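Local coordinates for gamma-glutamyltransferase 1 Threonine peptidase. MEROPS family T03 (Pseudomonas nitroreducens, PDB 7D9E), which probably transfers gamma-glutamyl groups from donors to acceptors, a reaction used in theanine synthesis, at residues 34-46 against 56-68. Sequence-based numbering, arbitrary orientation.
Sequences APDQYGAKVAAEI and AAVATAFTLAVTY
P35 CG lies over one face of the Y68 ring, with P35 CB beside Y68 CE1. The carboxylate of D36 sits at the edge of that ring, near its plane. D36 OD2 is 3.7 Å from Y68 CD1. The same oxygen lies in plane at the edge of the Y38 ring, one face of which is covered by the CG of Q37. T67 CB approaches the Y38 ring obliquely. The Y38 hydroxyl is hydrogen-bonded to K162 N.

D36 is the N-cap of helix 37-48. Its CG sits between the backbone N and the carbonyl carbon (chi1 74°), which turns the carboxylate back over the first turn. OD1 takes the N-H of G39, 2.8 Å from G39 N and nearly straight at 174°. D36 OD2 receives T67 OG1 on its syn lone pair at 2.8 Å. A water donates to both D36 OD2 and T67 O. With an alanine here, G39 N is likely to lose its capping acceptor, and T67 OG1 and the water their carboxylate partner. A second water links P35 O to Y68 OH. P35 CG also meets L64 CD1 at 3.7 Å.

Further along the helices, contacts are mostly apolar. G39 packs close to T60, with their CA atoms 5.0 Å apart, and A43 CB touches T60 OG1 at 3.2 Å. That hydroxyl donates a hydrogen bond back to A56 O, from the opposite face of the carbonyl to T60 N; T63 OG1 treats A59 O likewise. V42 CG1 and I46 CG1 both press on A59 CB.

The Y68 side chain is about 10 Å from the bound DON. A34 pairs in an antiparallel ladder with a strand of the other chain. The axes of segments 37-46 and 56-67 approach to 8.4 Å at 155°. This is a buried antiparallel helix hairpin with small residues at its interface, consistent with a helical layer of the Ntn-hydrolase fold.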
loop_
_atom_site.group_PDB
_atom_site.type_symbol
_atom_site.label_atom_id
_atom_site.label_comp_id
_atom_site.label_asym_id
_atom_site.label_seq_id
_atom_site.Cartn_x
_atom_site.Cartn_y
_atom_site.Cartn_z
ATOM N N ALA A 34 14.018 -1.712 2.639
ATOM C CA ALA A 34 13.399 -0.404 2.698
ATOM C C ALA A 34 13.398 0.241 1.326
ATOM O O ALA A 34 14.233 -0.074 0.474
ATOM C CB ALA A 34 14.144 0.500 3.693
ATOM N N PRO A 35 12.483 1.182 1.089
ATOM C CA PRO A 35 12.398 1.786 -0.252
ATOM C C PRO A 35 13.438 2.838 -0.533
ATOM O O PRO A 35 13.510 3.306 -1.681
ATOM C CB PRO A 35 10.996 2.382 -0.276
ATOM C CG PRO A 35 10.738 2.755 1.166
ATOM C CD PRO A 35 11.355 1.593 1.948
ATOM N N ASP A 36 14.258 3.216 0.447
ATOM C CA ASP A 36 15.430 4.031 0.166
ATOM C C ASP A 36 16.534 3.720 1.164
ATOM O O ASP A 36 16.344 2.960 2.121
ATOM C CB ASP A 36 15.120 5.535 0.066
ATOM C CG ASP A 36 14.833 6.211 1.410
ATOM O OD1 ASP A 36 15.174 5.655 2.484
ATOM O OD2 ASP A 36 14.299 7.347 1.385
ATOM N N GLN A 37 17.698 4.312 0.911
ATOM C CA GLN A 37 18.892 4.013 1.692
ATOM C C GLN A 37 18.779 4.517 3.124
ATOM O O GLN A 37 19.430 3.979 4.022
ATOM C CB GLN A 37 20.121 4.641 1.043
ATOM C CG GLN A 37 20.024 6.162 0.950
ATOM C CD GLN A 37 21.238 6.792 0.332
ATOM O OE1 GLN A 37 21.134 7.515 -0.664
ATOM N NE2 GLN A 37 22.386 6.590 0.946
ATOM N N TYR A 38 17.987 5.565 3.343
ATOM C CA TYR A 38 17.861 6.168 4.669
ATOM C C TYR A 38 16.989 5.336 5.585
ATOM O O TYR A 38 17.350 5.108 6.743
ATOM C CB TYR A 38 17.292 7.572 4.495
ATOM C CG TYR A 38 18.120 8.405 3.542
ATOM C CD1 TYR A 38 19.416 8.775 3.875
ATOM C CD2 TYR A 38 17.618 8.795 2.302
ATOM C CE1 TYR A 38 20.190 9.543 3.006
ATOM C CE2 TYR A 38 18.395 9.541 1.421
ATOM C CZ TYR A 38 19.672 9.910 1.788
ATOM O OH TYR A 38 20.463 10.671 0.943
ATOM N N GLY A 39 15.854 4.849 5.086
ATOM C CA GLY A 39 15.059 3.932 5.882
ATOM C C GLY A 39 15.822 2.670 6.231
ATOM O O GLY A 39 15.704 2.147 7.345
ATOM N N ALA A 40 16.611 2.161 5.280
ATOM C CA ALA A 40 17.412 0.968 5.526
ATOM C C ALA A 40 18.454 1.219 6.609
ATOM O O ALA A 40 18.605 0.409 7.536
ATOM C CB ALA A 40 18.081 0.505 4.231
ATOM N N LYS A 41 19.194 2.330 6.499
ATOM C CA LYS A 41 20.239 2.631 7.473
ATOM C C LYS A 41 19.656 2.769 8.873
ATOM O O LYS A 41 20.224 2.255 9.849
ATOM C CB LYS A 41 20.951 3.935 7.078
ATOM C CG LYS A 41 21.986 4.421 8.094
ATOM C CD LYS A 41 22.625 5.742 7.688
ATOM N N VAL A 42 18.517 3.450 8.991
ATOM C CA VAL A 42 17.920 3.675 10.301
ATOM C C VAL A 42 17.439 2.363 10.900
ATOM O O VAL A 42 17.709 2.063 12.068
ATOM C CB VAL A 42 16.784 4.703 10.199
ATOM C CG1 VAL A 42 16.004 4.790 11.486
ATOM C CG2 VAL A 42 17.360 6.062 9.835
ATOM N N ALA A 43 16.682 1.580 10.128
ATOM C CA ALA A 43 16.209 0.302 10.649
ATOM C C ALA A 43 17.377 -0.544 11.123
ATOM O O ALA A 43 17.306 -1.185 12.177
ATOM C CB ALA A 43 15.431 -0.457 9.577
ATOM N N ALA A 44 18.457 -0.562 10.351
ATOM C CA ALA A 44 19.601 -1.391 10.705
ATOM C C ALA A 44 20.264 -0.895 11.982
ATOM O O ALA A 44 20.683 -1.702 12.818
ATOM C CB ALA A 44 20.586 -1.420 9.539
ATOM N N GLU A 45 20.365 0.425 12.151
ATOM C CA GLU A 45 20.935 0.973 13.379
ATOM C C GLU A 45 20.105 0.580 14.589
ATOM O O GLU A 45 20.655 0.242 15.643
ATOM C CB GLU A 45 21.002 2.495 13.286
ATOM C CG GLU A 45 22.282 3.023 12.672
ATOM C CD GLU A 45 22.238 4.520 12.431
ATOM O OE1 GLU A 45 21.265 5.172 12.875
ATOM O OE2 GLU A 45 23.183 5.048 11.807
ATOM N N ILE A 46 18.776 0.634 14.462
ATOM C CA ILE A 46 17.901 0.248 15.568
ATOM C C ILE A 46 18.089 -1.225 15.910
ATOM O O ILE A 46 18.238 -1.597 17.078
ATOM C CB ILE A 46 16.432 0.564 15.231
ATOM C CG1 ILE A 46 16.217 2.063 15.025
ATOM C CG2 ILE A 46 15.525 0.031 16.344
ATOM C CD1 ILE A 46 16.694 2.922 16.182
ATOM N N ALA A 56 12.228 -0.764 15.197
ATOM C CA ALA A 56 12.868 -0.400 13.947
ATOM C C ALA A 56 11.846 0.133 12.955
ATOM O O ALA A 56 12.124 1.084 12.213
ATOM C CB ALA A 56 13.594 -1.610 13.372
ATOM N N ALA A 57 10.650 -0.456 12.944
ATOM C CA ALA A 57 9.606 0.003 12.034
ATOM C C ALA A 57 9.153 1.421 12.356
ATOM O O ALA A 57 8.918 2.222 11.443
ATOM C CB ALA A 57 8.427 -0.965 12.062
ATOM N N VAL A 58 9.034 1.756 13.637
ATOM C CA VAL A 58 8.667 3.115 14.023
ATOM C C VAL A 58 9.713 4.106 13.535
ATOM O O VAL A 58 9.394 5.114 12.893
ATOM C CB VAL A 58 8.471 3.199 15.544
ATOM C CG1 VAL A 58 8.281 4.643 15.961
ATOM C CG2 VAL A 58 7.293 2.333 15.942
ATOM N N ALA A 59 10.983 3.831 13.825
ATOM C CA ALA A 59 12.032 4.751 13.403
ATOM C C ALA A 59 12.049 4.879 11.884
ATOM O O ALA A 59 12.220 5.980 11.348
ATOM C CB ALA A 59 13.378 4.285 13.954
ATOM N N THR A 60 11.845 3.760 11.175
ATOM C CA THR A 60 11.885 3.769 9.712
ATOM C C THR A 60 10.714 4.552 9.126
ATOM O O THR A 60 10.890 5.356 8.198
ATOM C CB THR A 60 11.877 2.322 9.218
ATOM O OG1 THR A 60 13.048 1.647 9.696
ATOM C CG2 THR A 60 11.844 2.270 7.686
ATOM N N ALA A 61 9.516 4.354 9.672
ATOM C CA ALA A 61 8.345 5.051 9.158
ATOM C C ALA A 61 8.472 6.555 9.333
ATOM O O ALA A 61 8.093 7.321 8.443
ATOM C CB ALA A 61 7.087 4.539 9.851
ATOM N N PHE A 62 9.003 7.013 10.475
ATOM C CA PHE A 62 9.197 8.457 10.599
ATOM C C PHE A 62 10.318 8.940 9.692
ATOM O O PHE A 62 10.235 10.046 9.139
ATOM C CB PHE A 62 9.426 8.859 12.052
ATOM C CG PHE A 62 8.169 8.898 12.884
ATOM C CD1 PHE A 62 7.188 9.834 12.641
ATOM C CD2 PHE A 62 7.989 7.993 13.918
ATOM C CE1 PHE A 62 6.030 9.887 13.439
ATOM C CE2 PHE A 62 6.841 8.037 14.718
ATOM C CZ PHE A 62 5.858 8.963 14.455
ATOM N N THR A 63 11.359 8.118 9.486
ATOM C CA THR A 63 12.442 8.513 8.582
ATOM C C THR A 63 11.920 8.727 7.171
ATOM O O THR A 63 12.211 9.754 6.541
ATOM C CB THR A 63 13.560 7.471 8.586
ATOM O OG1 THR A 63 14.230 7.508 9.850
ATOM C CG2 THR A 63 14.595 7.781 7.521
ATOM N N LEU A 64 11.117 7.785 6.669
ATOM C CA LEU A 64 10.591 7.916 5.316
ATOM C C LEU A 64 9.574 9.046 5.185
ATOM O O LEU A 64 9.376 9.556 4.074
ATOM C CB LEU A 64 9.995 6.587 4.870
ATOM C CG LEU A 64 10.981 5.419 4.803
ATOM C CD1 LEU A 64 10.267 4.074 4.599
ATOM C CD2 LEU A 64 11.996 5.647 3.697
ATOM N N ALA A 65 8.929 9.453 6.284
ATOM C CA ALA A 65 8.076 10.632 6.273
ATOM C C ALA A 65 8.875 11.895 5.978
ATOM O O ALA A 65 8.296 12.909 5.556
ATOM C CB ALA A 65 7.359 10.741 7.614
ATOM N N VAL A 66 10.193 11.841 6.177
ATOM C CA VAL A 66 11.100 12.912 5.809
ATOM C C VAL A 66 11.720 12.677 4.435
ATOM O O VAL A 66 11.694 13.559 3.573
ATOM C CB VAL A 66 12.195 13.070 6.886
ATOM C CG1 VAL A 66 13.168 14.166 6.478
ATOM C CG2 VAL A 66 11.583 13.356 8.246
ATOM N N THR A 67 12.288 11.492 4.211
ATOM C CA THR A 67 13.109 11.246 3.034
ATOM C C THR A 67 12.335 10.745 1.829
ATOM O O THR A 67 12.896 10.753 0.728
ATOM C CB THR A 67 14.247 10.258 3.349
ATOM O OG1 THR A 67 13.698 8.960 3.610
ATOM C CG2 THR A 67 15.058 10.741 4.550
ATOM N N TYR A 68 11.068 10.328 2.000
ATOM C CA TYR A 68 10.433 9.716 0.844
ATOM C C TYR A 68 9.028 10.423 0.896
ATOM O O TYR A 68 7.996 9.746 0.944
ATOM C CB TYR A 68 10.233 8.264 1.118
ATOM C CG TYR A 68 10.071 7.337 -0.073
ATOM C CD1 TYR A 68 11.205 6.815 -0.655
ATOM C CD2 TYR A 68 8.889 7.158 -0.737
ATOM C CE1 TYR A 68 11.148 5.966 -1.727
ATOM C CE2 TYR A 68 8.822 6.336 -1.872
ATOM C CZ TYR A 68 9.971 5.757 -2.355
ATOM O OH TYR A 68 9.984 4.948 -3.474
HETATM O O HOH W 1 12.053 3.006 -3.909
HETATM O O HOH W 2 14.420 8.996 -0.728
#